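Local coordinates for putative protein-disulfide isomerase (Pseudomonas syringae pv. tomato, PDB 3GN3), which is of unknown function but belongs to the DsbA family and probably acts in thiol-disulfide exchange or related redox chemistry, at residues V67-A72 with D114-I119; A73-G78 with A128-N133; V30-K35 with V154-M159. One frame throughout, in Å; residues are numbered along the deposited sequence.

Contact 1. Residues V67-A72 with D114-I119; sequences VRCILA and DIIARI
A helix-to-helix contact in the helical domain that DsbA-like proteins carry inserted into their thioredoxin fold rests here on one cysteine, Cys69 of helix 63-73, set against Ile116 and Ile119 of helix 112-123. The backbones come nearest at Cys69 and Ile116, whose CA atoms are 7.2 Å apart, and both sides together bury 122 Å². Cys69 directs its CB at the other helix, and its chi1 of -70° puts SG anti to the carbonyl carbon and beside its own N, from where the sulfur extends across to the pair of isoleucines. These sit three residues apart, nearly one helical turn, and meet the sulfur with different atoms. From Ile116 it is the methylene, with CG1 3.9 Å from Cys69 SG, while its terminal methyl leads on, away from the sulfur, to the ring of Phe131. Ile119 instead offers the end of its chain, which is extended (chi2 176°) and aimed at the cysteine. The contact is apolar throughout, and all three side chains are buried. Phe131 of helix 128-132 touches both Cys69 and Ile116 and so closes the cluster from a third helix, while Val86 and Val90 of helix 79-92 pack on Ile119. Next to the cysteine, Arg68 donates from NE to the backbone O of Phe131 and forms a cation-pi contact with the same residue. The Ile119 methyl lies against two atoms of the cysteine at once: CD1 is 3.9 Å from Cys69 SG and 4.0 Å from Cys69 CB.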
ATOM      1  N   VAL A  67      -7.667  19.275  11.085  1.00 35.21           N
ATOM      2  CA  VAL A  67      -8.461  18.236  10.408  1.00 34.71           C
ATOM      3  C   VAL A  67      -9.733  17.919  11.205  1.00 35.22           C
ATOM      4  O   VAL A  67     -10.821  17.789  10.618  1.00 35.29           O
ATOM      5  CB  VAL A  67      -7.634  16.927  10.103  1.00 34.47           C
ATOM      6  CG1 VAL A  67      -8.540  15.777   9.662  1.00 32.99           C
ATOM      7  CG2 VAL A  67      -6.568  17.188   9.049  1.00 32.77           C
ATOM      8  N   ARG A  68      -9.594  17.795  12.531  1.00 35.40           N
ATOM      9  CA  ARG A  68     -10.752  17.565  13.400  1.00 35.66           C
ATOM     10  C   ARG A  68     -11.799  18.703  13.255  1.00 35.82           C
ATOM     11  O   ARG A  68     -12.999  18.429  13.124  1.00 35.71           O
ATOM     12  CB  ARG A  68     -10.319  17.357  14.867  1.00 35.89           C
ATOM     13  CG  ARG A  68     -11.393  16.710  15.754  1.00 35.93           C
ATOM     14  CD  ARG A  68     -10.912  16.481  17.197  1.00 38.29           C
ATOM     15  NE  ARG A  68     -12.012  16.135  18.100  1.00 38.37           N
ATOM     16  CZ  ARG A  68     -12.526  14.915  18.254  1.00 40.93           C
ATOM     17  NH1 ARG A  68     -12.036  13.886  17.581  1.00 42.20           N
ATOM     18  NH2 ARG A  68     -13.552  14.717  19.081  1.00 42.62           N
ATOM     19  N   CYS A  69     -11.344  19.959  13.240  1.00 35.53           N
ATOM     20  CA  CYS A  69     -12.226  21.093  12.973  1.00 36.27           C
ATOM     21  C   CYS A  69     -13.000  20.968  11.679  1.00 36.40           C
ATOM     22  O   CYS A  69     -14.207  21.301  11.633  1.00 36.54           O
ATOM     23  CB  CYS A  69     -11.438  22.376  12.895  1.00 36.37           C
ATOM     24  SG  CYS A  69     -10.802  22.858  14.496  1.00 40.23           S
ATOM     25  N   ILE A  70     -12.313  20.517  10.623  1.00 35.68           N
ATOM     26  CA  ILE A  70     -12.955  20.403   9.325  1.00 34.89           C
ATOM     27  C   ILE A  70     -14.066  19.377   9.420  1.00 34.79           C
ATOM     28  O   ILE A  70     -15.190  19.608   8.976  1.00 34.58           O
ATOM     29  CB  ILE A  70     -11.953  20.051   8.196  1.00 34.85           C
ATOM     30  CG1 ILE A  70     -11.001  21.220   7.971  1.00 33.85           C
ATOM     31  CG2 ILE A  70     -12.691  19.679   6.904  1.00 32.97           C
ATOM     32  CD1 ILE A  70      -9.652  20.793   7.441  1.00 34.43           C
ATOM     33  N   LEU A  71     -13.749  18.241  10.022  1.00 34.99           N
ATOM     34  CA  LEU A  71     -14.717  17.171  10.128  1.00 35.03           C
ATOM     35  C   LEU A  71     -15.818  17.513  11.140  1.00 35.11           C
ATOM     36  O   LEU A  71     -16.954  17.041  10.999  1.00 35.38           O
ATOM     37  CB  LEU A  71     -14.022  15.846  10.431  1.00 34.67           C
ATOM     38  CG  LEU A  71     -13.286  15.323   9.195  1.00 34.70           C
ATOM     39  CD1 LEU A  71     -12.277  14.199   9.530  1.00 34.03           C
ATOM     40  CD2 LEU A  71     -14.272  14.886   8.122  1.00 31.58           C
ATOM     41  N   ALA A  72     -15.477  18.331  12.138  1.00 34.77           N
ATOM     42  CA  ALA A  72     -16.464  18.900  13.064  1.00 35.30           C
ATOM     43  C   ALA A  72     -17.472  19.775  12.316  1.00 35.45           C
ATOM     44  O   ALA A  72     -18.674  19.643  12.529  1.00 36.22           O
ATOM     45  CB  ALA A  72     -15.784  19.699  14.200  1.00 34.44           C
ATOM     46  N   ASP A 114      -6.655  27.982  21.010  1.00 42.73           N
ATOM     47  CA  ASP A 114      -6.316  29.150  20.183  1.00 43.21           C
ATOM     48  C   ASP A 114      -6.614  28.921  18.688  1.00 43.50           C
ATOM     49  O   ASP A 114      -7.272  29.749  18.044  1.00 43.77           O
ATOM     50  CB  ASP A 114      -4.858  29.550  20.371  1.00 43.61           C
ATOM     51  CG  ASP A 114      -4.573  30.065  21.758  1.00 45.49           C
ATOM     52  OD1 ASP A 114      -5.472  30.721  22.336  1.00 48.90           O
ATOM     53  OD2 ASP A 114      -3.458  29.823  22.278  1.00 47.40           O
ATOM     54  N   ILE A 115      -6.148  27.778  18.167  1.00 43.40           N
ATOM     55  CA  ILE A 115      -6.378  27.341  16.788  1.00 42.48           C
ATOM     56  C   ILE A 115      -7.875  27.217  16.480  1.00 42.67           C
ATOM     57  O   ILE A 115      -8.342  27.686  15.438  1.00 42.55           O
ATOM     58  CB  ILE A 115      -5.601  26.016  16.489  1.00 42.28           C
ATOM     59  CG1 ILE A 115      -4.078  26.233  16.597  1.00 41.56           C
ATOM     60  CG2 ILE A 115      -5.985  25.405  15.142  1.00 40.57           C
ATOM     61  CD1 ILE A 115      -3.536  27.528  15.989  1.00 40.69           C
ATOM     62  N   ILE A 116      -8.629  26.618  17.394  1.00 42.69           N
ATOM     63  CA  ILE A 116     -10.073  26.487  17.187  1.00 43.05           C
ATOM     64  C   ILE A 116     -10.788  27.841  17.121  1.00 43.49           C
ATOM     65  O   ILE A 116     -11.612  28.072  16.230  1.00 43.74           O
ATOM     66  CB  ILE A 116     -10.740  25.605  18.243  1.00 42.83           C
ATOM     67  CG1 ILE A 116     -10.207  24.176  18.130  1.00 42.34           C
ATOM     68  CG2 ILE A 116     -12.272  25.642  18.081  1.00 42.13           C
ATOM     69  CD1 ILE A 116     -10.711  23.245  19.232  1.00 41.83           C
ATOM     70  N   ALA A 117     -10.467  28.721  18.069  1.00 43.80           N
ATOM     71  CA  ALA A 117     -10.996  30.088  18.108  1.00 43.80           C
ATOM     72  C   ALA A 117     -10.680  30.852  16.803  1.00 43.64           C
ATOM     73  O   ALA A 117     -11.558  31.499  16.224  1.00 43.15           O
ATOM     74  CB  ALA A 117     -10.443  30.827  19.330  1.00 43.22           C
ATOM     75  N   ARG A 118      -9.426  30.729  16.354  1.00 43.76           N
ATOM     76  CA  ARG A 118      -8.916  31.314  15.112  1.00 43.78           C
ATOM     77  C   ARG A 118      -9.709  30.882  13.860  1.00 43.98           C
ATOM     78  O   ARG A 118     -10.095  31.716  13.027  1.00 44.06           O
ATOM     79  CB  ARG A 118      -7.444  30.943  14.957  1.00 43.88           C
ATOM     80  CG  ARG A 118      -6.698  31.750  13.918  1.00 44.40           C
ATOM     81  CD  ARG A 118      -5.701  32.638  14.574  1.00 47.07           C
ATOM     82  NE  ARG A 118      -4.331  32.146  14.466  1.00 48.61           N
ATOM     83  CZ  ARG A 118      -3.632  31.599  15.454  1.00 49.49           C
ATOM     84  NH1 ARG A 118      -4.166  31.430  16.648  1.00 52.32           N
ATOM     85  NH2 ARG A 118      -2.389  31.210  15.245  1.00 50.58           N
ATOM     86  N   ILE A 119      -9.959  29.583  13.731  1.00 43.97           N
ATOM     87  CA  ILE A 119     -10.781  29.069  12.639  1.00 44.32           C
ATOM     88  C   ILE A 119     -12.230  29.544  12.771  1.00 45.15           C
ATOM     89  O   ILE A 119     -12.899  29.840  11.770  1.00 45.81           O
ATOM     90  CB  ILE A 119     -10.725  27.527  12.584  1.00 44.25           C
ATOM     91  CG1 ILE A 119      -9.291  27.058  12.297  1.00 43.25           C
ATOM     92  CG2 ILE A 119     -11.751  26.979  11.589  1.00 43.73           C
ATOM     93  CD1 ILE A 119      -9.123  25.555  12.317  1.00 44.27           C
TER

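Contact 2. Residues A73-G78 with A128-N133; sequences AATLEG and AEAFAN
Ala130, on the short helix 128-132 of the helical domain, points its methyl at the type I turn Ala73-Leu76, which begins on the last residue of helix 63-73, where Thr75 and Leu76 receive it. Thr75 faces it directly, CB directed at the helix. Its hydroxyl stands between backbone N and carbonyl carbon (chi1 64°), which brings OG1 to 3.8 Å from Ala130 CB. That oxygen is hydrogen-bonded back to Ala72 O in the last part of helix 63-73, so the methyl meets a hydroxyl already tied to its own chain. Leu76 leaves the backbone at an angle to the helix, and the end of its chain then turns in, approaching the same methyl from another direction. Seen from Ala130 CB, the hydroxyl and the leucine methyl stand about 73° apart. The turn itself closes with a weak bond from Leu76 N to Ala73 O, while on the opposing helix Ala132 N lies 3.1 Å from Ala128 O and 3.0 Å from Glu129 O, drawing on both. Leu125 and Leu127 also pack on Leu76, and Ala72 of helix 63-73 also touches Ala130. The contact lies near the surface, and its apolar part is one methyl pair, Leu76 CD2 at 4.1 Å from Ala130 CB.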
ATOM      1  N   ALA A  73     -16.977  20.659  11.447  1.00 35.57           N
ATOM      2  CA  ALA A  73     -17.834  21.503  10.598  1.00 35.66           C
ATOM      3  C   ALA A  73     -18.803  20.676   9.757  1.00 35.86           C
ATOM      4  O   ALA A  73     -19.951  21.053   9.591  1.00 36.10           O
ATOM      5  CB  ALA A  73     -16.998  22.404   9.712  1.00 34.72           C
ATOM      6  N   ALA A  74     -18.349  19.537   9.249  1.00 36.23           N
ATOM      7  CA  ALA A  74     -19.198  18.701   8.416  1.00 36.80           C
ATOM      8  C   ALA A  74     -20.388  18.155   9.170  1.00 37.67           C
ATOM      9  O   ALA A  74     -21.263  17.574   8.538  1.00 38.23           O
ATOM     10  CB  ALA A  74     -18.413  17.562   7.788  1.00 35.90           C
ATOM     11  N   THR A  75     -20.405  18.304  10.502  1.00 38.49           N
ATOM     12  CA  THR A  75     -21.516  17.796  11.342  1.00 39.57           C
ATOM     13  C   THR A  75     -22.572  18.857  11.647  1.00 40.18           C
ATOM     14  O   THR A  75     -23.683  18.502  12.003  1.00 41.02           O
ATOM     15  CB  THR A  75     -21.071  17.138  12.702  1.00 39.70           C
ATOM     16  OG1 THR A  75     -20.444  18.123  13.550  1.00 40.41           O
ATOM     17  CG2 THR A  75     -20.139  15.931  12.484  1.00 38.62           C
ATOM     18  N   LEU A  76     -22.212  20.139  11.532  1.00 40.46           N
ATOM     19  CA  LEU A  76     -23.157  21.259  11.564  1.00 40.67           C
ATOM     20  C   LEU A  76     -24.254  21.154  10.484  1.00 41.52           C
ATOM     21  O   LEU A  76     -24.174  20.303   9.584  1.00 41.86           O
ATOM     22  CB  LEU A  76     -22.390  22.556  11.363  1.00 40.18           C
ATOM     23  CG  LEU A  76     -21.217  22.797  12.306  1.00 39.83           C
ATOM     24  CD1 LEU A  76     -20.557  24.162  12.052  1.00 37.54           C
ATOM     25  CD2 LEU A  76     -21.665  22.667  13.764  1.00 38.23           C
ATOM     26  N   GLU A  77     -25.269  22.023  10.559  1.00 42.14           N
ATOM     27  CA  GLU A  77     -26.379  22.001   9.566  1.00 42.40           C
ATOM     28  C   GLU A  77     -25.916  22.191   8.099  1.00 42.30           C
ATOM     29  O   GLU A  77     -26.451  21.556   7.194  1.00 42.33           O
ATOM     30  CB  GLU A  77     -27.484  23.015   9.915  1.00 42.11           C
ATOM     31  N   GLY A  78     -24.926  23.057   7.869  1.00 41.98           N
ATOM     32  CA  GLY A  78     -24.406  23.268   6.517  1.00 41.99           C
ATOM     33  C   GLY A  78     -23.514  22.180   5.914  1.00 42.01           C
ATOM     34  O   GLY A  78     -23.042  22.339   4.784  1.00 42.40           O
ATOM     35  N   ALA A 128     -16.224  24.651  18.535  1.00 46.44           N
ATOM     36  CA  ALA A 128     -15.819  24.065  19.818  1.00 46.95           C
ATOM     37  C   ALA A 128     -16.733  22.942  20.265  1.00 47.29           C
ATOM     38  O   ALA A 128     -16.272  21.825  20.509  1.00 47.89           O
ATOM     39  CB  ALA A 128     -15.698  25.129  20.915  1.00 46.27           C
ATOM     40  N   GLU A 129     -18.025  23.206  20.359  1.00 47.72           N
ATOM     41  CA  GLU A 129     -18.913  22.164  20.839  1.00 48.35           C
ATOM     42  C   GLU A 129     -18.813  20.925  19.966  1.00 47.74           C
ATOM     43  O   GLU A 129     -18.546  19.843  20.481  1.00 47.76           O
ATOM     44  CB  GLU A 129     -20.357  22.630  20.949  1.00 48.72           C
ATOM     45  CG  GLU A 129     -21.214  21.578  21.625  1.00 53.04           C
ATOM     46  CD  GLU A 129     -22.675  21.972  21.738  1.00 59.56           C
ATOM     47  OE1 GLU A 129     -22.962  23.185  21.948  1.00 62.83           O
ATOM     48  OE2 GLU A 129     -23.534  21.058  21.633  1.00 60.98           O
ATOM     49  N   ALA A 130     -18.997  21.101  18.655  1.00 47.30           N
ATOM     50  CA  ALA A 130     -18.939  20.005  17.690  1.00 46.80           C
ATOM     51  C   ALA A 130     -17.594  19.273  17.717  1.00 46.64           C
ATOM     52  O   ALA A 130     -17.543  18.051  17.569  1.00 46.56           O
ATOM     53  CB  ALA A 130     -19.253  20.510  16.292  1.00 46.88           C
ATOM     54  N   PHE A 131     -16.522  20.032  17.917  1.00 46.64           N
ATOM     55  CA  PHE A 131     -15.163  19.510  18.051  1.00 47.39           C
ATOM     56  C   PHE A 131     -15.036  18.518  19.207  1.00 48.02           C
ATOM     57  O   PHE A 131     -14.257  17.560  19.119  1.00 47.74           O
ATOM     58  CB  PHE A 131     -14.213  20.683  18.275  1.00 47.19           C
ATOM     59  CG  PHE A 131     -12.752  20.307  18.382  1.00 48.27           C
ATOM     60  CD1 PHE A 131     -11.904  20.450  17.284  1.00 48.66           C
ATOM     61  CD2 PHE A 131     -12.213  19.868  19.595  1.00 47.88           C
ATOM     62  CE1 PHE A 131     -10.544  20.142  17.386  1.00 49.94           C
ATOM     63  CE2 PHE A 131     -10.862  19.550  19.713  1.00 48.16           C
ATOM     64  CZ  PHE A 131     -10.022  19.690  18.614  1.00 49.93           C
ATOM     65  N   ALA A 132     -15.803  18.759  20.280  1.00 48.60           N
ATOM     66  CA  ALA A 132     -15.775  17.934  21.491  1.00 48.89           C
ATOM     67  C   ALA A 132     -16.528  16.602  21.347  1.00 49.53           C
ATOM     68  O   ALA A 132     -16.295  15.673  22.121  1.00 49.68           O
ATOM     69  CB  ALA A 132     -16.286  18.720  22.680  1.00 48.36           C
ATOM     70  N   ASN A 133     -17.415  16.493  20.360  1.00 50.25           N
ATOM     71  CA  ASN A 133     -18.128  15.233  20.115  1.00 51.17           C
ATOM     72  C   ASN A 133     -17.158  14.033  19.987  1.00 51.44           C
ATOM     73  O   ASN A 133     -16.340  13.984  19.052  1.00 51.73           O
ATOM     74  CB  ASN A 133     -19.013  15.371  18.880  1.00 51.45           C
ATOM     75  CG  ASN A 133     -19.560  14.039  18.387  1.00 53.75           C
ATOM     76  OD1 ASN A 133     -19.737  13.099  19.165  1.00 55.26           O
ATOM     77  ND2 ASN A 133     -19.830  13.951  17.067  1.00 56.39           N
TER

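Contact 3. Residues V30-K35 with V154-M159; sequences VKAFFK and VSPTFM
The last turn of helix 27-33 faces a bend of the chain that leads into strand 157-160, and the two backbones are nearest at Ala32 and Pro156, their CA atoms 7.3 Å apart. On the first side Phe34 N donates to Val30 O, four residues back, and Lys35 N to Ala32 O, three back. On the other, the peptide bond between Ser155 and Pro156 is cis. Past it the chain is extended, and the strand pairs through Thr157 and Met159 with Phe21 and Glu19 of strand 16-22, and through Phe158 with Gln165. Ala32 aims its methyl at this bend. Pro156 meets it with the outermost atom of its pyrrolidine ring, CG being 4.1 Å from Ala32 CB. This is the cis-proline loop of the thioredoxin fold, which in relatives lies beside the redox-active cysteine. Consistent with that, Ser155 touches Cys26, and Pro156 packs on Phe28 and Ser29 at the start of the helix, where the family usually has its CXXC motif; Ser29, three residues after Cys26, probably stands where that motif has its second cysteine. A sulfate ion, probably from the crystallisation liquor, lies about 4 Å from the proline side chain. Phe158, two residues on, starts at an angle to the helix, but its chi1 of -53° sets the ring anti to the carbonyl carbon and brings its far end back toward Ala32. The methyl sits at the edge of this ring, near its plane, with Ala32 CB 4.2 Å from Phe158 CZ. Trp177 meets the Phe158 ring with planes at about 50°, and within the loop Pro156 CG lies 3.7 Å from Phe158 CZ.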
ATOM      1  N   VAL A  30      -3.448  23.824  -0.845  1.00 33.59           N
ATOM      2  CA  VAL A  30      -4.208  25.080  -0.961  1.00 34.03           C
ATOM      3  C   VAL A  30      -4.398  25.501  -2.433  1.00 34.66           C
ATOM      4  O   VAL A  30      -5.522  25.754  -2.883  1.00 34.66           O
ATOM      5  CB  VAL A  30      -3.516  26.215  -0.134  1.00 34.08           C
ATOM      6  CG1 VAL A  30      -4.081  27.590  -0.489  1.00 33.59           C
ATOM      7  CG2 VAL A  30      -3.634  25.933   1.366  1.00 32.47           C
ATOM      8  N   LYS A  31      -3.293  25.540  -3.173  1.00 35.10           N
ATOM      9  CA  LYS A  31      -3.308  25.796  -4.603  1.00 35.62           C
ATOM     10  C   LYS A  31      -4.315  24.870  -5.329  1.00 35.65           C
ATOM     11  O   LYS A  31      -5.187  25.346  -6.066  1.00 35.80           O
ATOM     12  CB  LYS A  31      -1.890  25.639  -5.132  1.00 35.95           C
ATOM     13  CG  LYS A  31      -1.612  26.258  -6.464  1.00 38.97           C
ATOM     14  CD  LYS A  31      -0.209  26.879  -6.411  1.00 45.41           C
ATOM     15  CE  LYS A  31       0.565  26.693  -7.705  1.00 49.31           C
ATOM     16  NZ  LYS A  31       1.069  25.264  -7.827  1.00 52.96           N
ATOM     17  N   ALA A  32      -4.229  23.558  -5.105  1.00 35.45           N
ATOM     18  CA  ALA A  32      -5.184  22.633  -5.732  1.00 35.24           C
ATOM     19  C   ALA A  32      -6.609  22.857  -5.215  1.00 35.26           C
ATOM     20  O   ALA A  32      -7.587  22.737  -5.973  1.00 35.14           O
ATOM     21  CB  ALA A  32      -4.752  21.165  -5.537  1.00 34.80           C
ATOM     22  N   PHE A  33      -6.720  23.194  -3.931  1.00 35.16           N
ATOM     23  CA  PHE A  33      -8.021  23.386  -3.303  1.00 35.84           C
ATOM     24  C   PHE A  33      -8.798  24.505  -4.003  1.00 36.08           C
ATOM     25  O   PHE A  33      -9.941  24.316  -4.424  1.00 35.72           O
ATOM     26  CB  PHE A  33      -7.859  23.691  -1.804  1.00 35.90           C
ATOM     27  CG  PHE A  33      -9.137  24.093  -1.128  1.00 35.42           C
ATOM     28  CD1 PHE A  33     -10.129  23.152  -0.877  1.00 34.65           C
ATOM     29  CD2 PHE A  33      -9.356  25.426  -0.767  1.00 35.68           C
ATOM     30  CE1 PHE A  33     -11.318  23.521  -0.250  1.00 35.50           C
ATOM     31  CE2 PHE A  33     -10.549  25.810  -0.129  1.00 36.13           C
ATOM     32  CZ  PHE A  33     -11.532  24.860   0.127  1.00 35.23           C
ATOM     33  N   PHE A  34      -8.154  25.660  -4.129  1.00 36.59           N
ATOM     34  CA  PHE A  34      -8.714  26.785  -4.870  1.00 37.56           C
ATOM     35  C   PHE A  34      -8.958  26.553  -6.379  1.00 38.16           C
ATOM     36  O   PHE A  34      -9.437  27.453  -7.055  1.00 39.27           O
ATOM     37  CB  PHE A  34      -7.887  28.061  -4.642  1.00 37.28           C
ATOM     38  CG  PHE A  34      -8.065  28.667  -3.267  1.00 37.40           C
ATOM     39  CD1 PHE A  34      -9.337  29.034  -2.803  1.00 38.52           C
ATOM     40  CD2 PHE A  34      -6.970  28.887  -2.442  1.00 36.61           C
ATOM     41  CE1 PHE A  34      -9.512  29.595  -1.524  1.00 37.96           C
ATOM     42  CE2 PHE A  34      -7.137  29.451  -1.161  1.00 37.40           C
ATOM     43  CZ  PHE A  34      -8.414  29.806  -0.709  1.00 37.00           C
ATOM     44  N   LYS A  35      -8.674  25.359  -6.902  1.00 38.06           N
ATOM     45  CA  LYS A  35      -8.979  25.060  -8.300  1.00 37.35           C
ATOM     46  C   LYS A  35     -10.152  24.103  -8.437  1.00 37.91           C
ATOM     47  O   LYS A  35     -10.593  23.807  -9.555  1.00 38.64           O
ATOM     48  CB  LYS A  35      -7.758  24.489  -9.023  1.00 37.19           C
ATOM     49  CG  LYS A  35      -6.633  25.496  -9.268  1.00 36.09           C
ATOM     50  CD  LYS A  35      -5.598  24.940 -10.257  1.00 35.31           C
ATOM     51  CE  LYS A  35      -4.299  25.706 -10.159  1.00 35.77           C
ATOM     52  NZ  LYS A  35      -3.218  25.096 -10.976  1.00 34.79           N
ATOM     53  N   VAL A 154       2.363  12.156  -0.421  1.00 27.30           N
ATOM     54  CA  VAL A 154       2.548  13.515  -0.876  1.00 27.44           C
ATOM     55  C   VAL A 154       1.204  14.245  -0.900  1.00 27.94           C
ATOM     56  O   VAL A 154       0.218  13.683  -1.329  1.00 28.27           O
ATOM     57  CB  VAL A 154       3.236  13.518  -2.269  1.00 27.25           C
ATOM     58  CG1 VAL A 154       2.862  14.721  -3.076  1.00 26.55           C
ATOM     59  CG2 VAL A 154       4.742  13.439  -2.101  1.00 27.44           C
ATOM     60  N   SER A 155       1.154  15.490  -0.428  1.00 28.47           N
ATOM     61  CA  SER A 155      -0.051  16.285  -0.609  1.00 28.33           C
ATOM     62  C   SER A 155       0.173  17.435  -1.596  1.00 27.97           C
ATOM     63  O   SER A 155       1.171  18.144  -1.501  1.00 27.95           O
ATOM     64  CB  SER A 155      -0.576  16.793   0.743  1.00 28.75           C
ATOM     65  OG  SER A 155       0.299  17.740   1.305  1.00 28.97           O
ATOM     66  N   PRO A 156      -0.757  17.621  -2.551  1.00 27.93           N
ATOM     67  CA  PRO A 156      -1.942  16.786  -2.743  1.00 27.93           C
ATOM     68  C   PRO A 156      -1.605  15.556  -3.547  1.00 28.10           C
ATOM     69  O   PRO A 156      -0.568  15.523  -4.216  1.00 27.98           O
ATOM     70  CB  PRO A 156      -2.853  17.679  -3.594  1.00 27.60           C
ATOM     71  CG  PRO A 156      -1.892  18.449  -4.438  1.00 27.72           C
ATOM     72  CD  PRO A 156      -0.714  18.734  -3.522  1.00 27.78           C
ATOM     73  N   THR A 157      -2.464  14.540  -3.497  1.00 28.54           N
ATOM     74  CA  THR A 157      -2.402  13.542  -4.555  1.00 28.29           C
ATOM     75  C   THR A 157      -3.784  13.329  -5.162  1.00 27.92           C
ATOM     76  O   THR A 157      -4.796  13.519  -4.491  1.00 28.26           O
ATOM     77  CB  THR A 157      -1.563  12.224  -4.205  1.00 28.57           C
ATOM     78  OG1 THR A 157      -2.407  11.081  -4.060  1.00 31.03           O
ATOM     79  CG2 THR A 157      -0.705  12.360  -3.014  1.00 25.68           C
ATOM     80  N   PHE A 158      -3.812  12.984  -6.444  1.00 27.69           N
ATOM     81  CA  PHE A 158      -5.049  12.926  -7.208  1.00 27.99           C
ATOM     82  C   PHE A 158      -5.362  11.495  -7.589  1.00 27.85           C
ATOM     83  O   PHE A 158      -4.471  10.771  -7.973  1.00 28.48           O
ATOM     84  CB  PHE A 158      -4.902  13.779  -8.487  1.00 28.47           C
ATOM     85  CG  PHE A 158      -4.439  15.182  -8.223  1.00 28.37           C
ATOM     86  CD1 PHE A 158      -5.368  16.192  -7.945  1.00 28.93           C
ATOM     87  CD2 PHE A 158      -3.075  15.489  -8.199  1.00 27.89           C
ATOM     88  CE1 PHE A 158      -4.956  17.480  -7.667  1.00 27.43           C
ATOM     89  CE2 PHE A 158      -2.641  16.777  -7.929  1.00 26.79           C
ATOM     90  CZ  PHE A 158      -3.588  17.779  -7.669  1.00 29.40           C
ATOM     91  N   MET A 159      -6.615  11.084  -7.475  1.00 27.80           N
ATOM     92  CA  MET A 159      -7.038   9.753  -7.932  1.00 27.72           C
ATOM     93  C   MET A 159      -8.151   9.920  -8.958  1.00 28.37           C
ATOM     94  O   MET A 159      -9.037  10.758  -8.784  1.00 29.19           O
ATOM     95  CB  MET A 159      -7.529   8.860  -6.760  1.00 26.52           C
ATOM     96  CG  MET A 159      -6.428   8.453  -5.767  1.00 24.21           C
ATOM     97  SD  MET A 159      -6.614   6.967  -4.722  1.00 15.50           S
ATOM     98  CE  MET A 159      -8.365   7.041  -4.265  1.00 12.62           C
TER

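Contacts 1 and 2 are neighbours, with centres about 10 Å apart, and both belong to the helical domain; helix 63-73 runs through contact 1 straight into the turn of contact 2. Their segments alternate along the chain, 67-72, 73-78, 114-119, 128-133, and they are joined by Phe131, on a segment of contact 2 but packed against contact 1. Contact 3 lies on the opposite side of the chain's centre, about 20 Å from contact 1 and about 24 Å from contact 2 between centres, in the thioredoxin part. Its segments are 119 residues apart at their closest ends, and contacts 1 and 2 are nested in the loop it closes, consistent with a helical insertion within a thioredoxin fold.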